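Local structure of LPXTG cell wall surface protein (Streptococcus gordonii, 4IGB) at residues B[21-24]-B[25-28]. The protein is a wall-anchored streptococcal surface protein, probably an adhesin, of which this chain is the N-terminal part comprising the N1 and N2 domains. Numbering follows the deposited sequence.
Sequences TDIS and TLDI
T21 meets L26 through methyl groups: CG2 of T21 lies 3.9 Å from CD1 of L26, the two side chains crossing at about a right angle. A chi1 of -72° puts CG2 of T21 anti to the backbone N, which is how this methyl comes to face L26, and the backbone O of T21 accepts from N226 of strand 220-226. D22 carries the polar part of the turn. T25 N donates to D22 O at 3.0 Å with an N-H...O angle of 157°. A water donates to the same D22 O and accepts from T25 OG1, bridging the two residues beside the direct bond. The side chains of D22 and T25 cross at about a right angle, D22 OD2 lying 3.1 Å from T25 OG1. The other carboxylate oxygen, D22 OD1, receives S24 OG at 2.7 Å on the syn side and S24 N from further above the same face of the carboxylate. N256 of helix 250-256 adds a third donor to D22 OD1, so three bonds should restrict rotation of this group. I23, buried against L224, runs side by side with L26, I23 CG2 to L26 CD2 at 3.9 Å, while that same CD2 approaches I23 O at 3.4 Å. S24 closes the carboxylate grip because chi1 of 76° sets OG between its backbone N and carbonyl carbon. Taken together, the S24 N to D22 OD1 bond defines an Asx turn, and the T25 N to D22 O bond closes an overlapping beta turn over D22–T25, in the N1-domain loop joining strands 14-19 and 29-30.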
loop_
_atom_site.group_PDB
_atom_site.type_symbol
_atom_site.label_atom_id
_atom_site.label_comp_id
_atom_site.label_asym_id
_atom_site.label_seq_id
_atom_site.Cartn_x
_atom_site.Cartn_y
_atom_site.Cartn_z
ATOM N N THR B 21 8.041 -9.665 -14.681
ATOM C CA THR B 21 7.577 -8.301 -14.478
ATOM C C THR B 21 8.684 -7.383 -13.962
ATOM O O THR B 21 9.403 -7.727 -13.029
ATOM C CB THR B 21 6.373 -8.265 -13.524
ATOM O OG1 THR B 21 5.228 -8.788 -14.209
ATOM C CG2 THR B 21 6.084 -6.841 -13.097
ATOM N N ASP B 22 8.820 -6.220 -14.586
ATOM C CA ASP B 22 9.817 -5.238 -14.170
ATOM C C ASP B 22 9.288 -4.389 -13.008
ATOM O O ASP B 22 8.503 -3.465 -13.204
ATOM C CB ASP B 22 10.205 -4.353 -15.360
ATOM C CG ASP B 22 11.195 -3.270 -14.990
ATOM O OD1 ASP B 22 11.647 -3.229 -13.814
ATOM O OD2 ASP B 22 11.535 -2.466 -15.889
ATOM N N ILE B 23 9.726 -4.701 -11.798
ATOM C CA ILE B 23 9.211 -4.002 -10.615
ATOM C C ILE B 23 9.482 -2.483 -10.647
ATOM O O ILE B 23 8.720 -1.697 -10.080
ATOM C CB ILE B 23 9.718 -4.681 -9.312
ATOM C CG1 ILE B 23 9.170 -6.116 -9.228
ATOM C CG2 ILE B 23 9.340 -3.875 -8.071
ATOM C CD1 ILE B 23 9.570 -6.852 -7.942
ATOM N N SER B 24 10.541 -2.074 -11.344
ATOM C CA SER B 24 10.909 -0.659 -11.438
ATOM C C SER B 24 10.001 0.147 -12.359
ATOM O O SER B 24 10.002 1.373 -12.306
ATOM C CB SER B 24 12.356 -0.499 -11.913
ATOM O OG SER B 24 12.432 -0.738 -13.310
ATOM N N THR B 25 9.229 -0.524 -13.208
ATOM C CA THR B 25 8.341 0.195 -14.120
ATOM C C THR B 25 6.842 -0.040 -13.838
ATOM O O THR B 25 5.980 0.234 -14.684
ATOM C CB THR B 25 8.670 -0.095 -15.611
ATOM O OG1 THR B 25 8.617 -1.507 -15.858
ATOM C CG2 THR B 25 10.066 0.432 -15.969
ATOM N N LEU B 26 6.543 -0.534 -12.643
ATOM C CA LEU B 26 5.160 -0.639 -12.178
ATOM C C LEU B 26 4.480 0.715 -12.321
ATOM O O LEU B 26 5.101 1.749 -12.119
ATOM C CB LEU B 26 5.135 -1.053 -10.707
ATOM C CG LEU B 26 4.925 -2.509 -10.288
ATOM C CD1 LEU B 26 5.261 -3.476 -11.382
ATOM C CD2 LEU B 26 5.709 -2.806 -9.011
ATOM N N ASP B 27 3.203 0.709 -12.669
ATOM C CA ASP B 27 2.442 1.945 -12.754
ATOM C C ASP B 27 1.543 2.126 -11.528
ATOM O O ASP B 27 0.430 2.637 -11.629
ATOM C CB ASP B 27 1.589 1.937 -14.026
ATOM C CG ASP B 27 1.002 3.294 -14.347
ATOM O OD1 ASP B 27 1.524 4.307 -13.829
ATOM O OD2 ASP B 27 0.025 3.352 -15.129
ATOM N N ILE B 28 2.005 1.693 -10.364
ATOM C CA ILE B 28 1.161 1.833 -9.183
ATOM C C ILE B 28 1.158 3.289 -8.717
ATOM O O ILE B 28 1.981 4.093 -9.153
ATOM C CB ILE B 28 1.573 0.877 -8.058
ATOM C CG1 ILE B 28 3.023 1.120 -7.662
ATOM C CG2 ILE B 28 1.354 -0.561 -8.506
ATOM C CD1 ILE B 28 3.535 0.182 -6.615
HETATM O O HOH W 1 6.310 -3.231 -14.912
#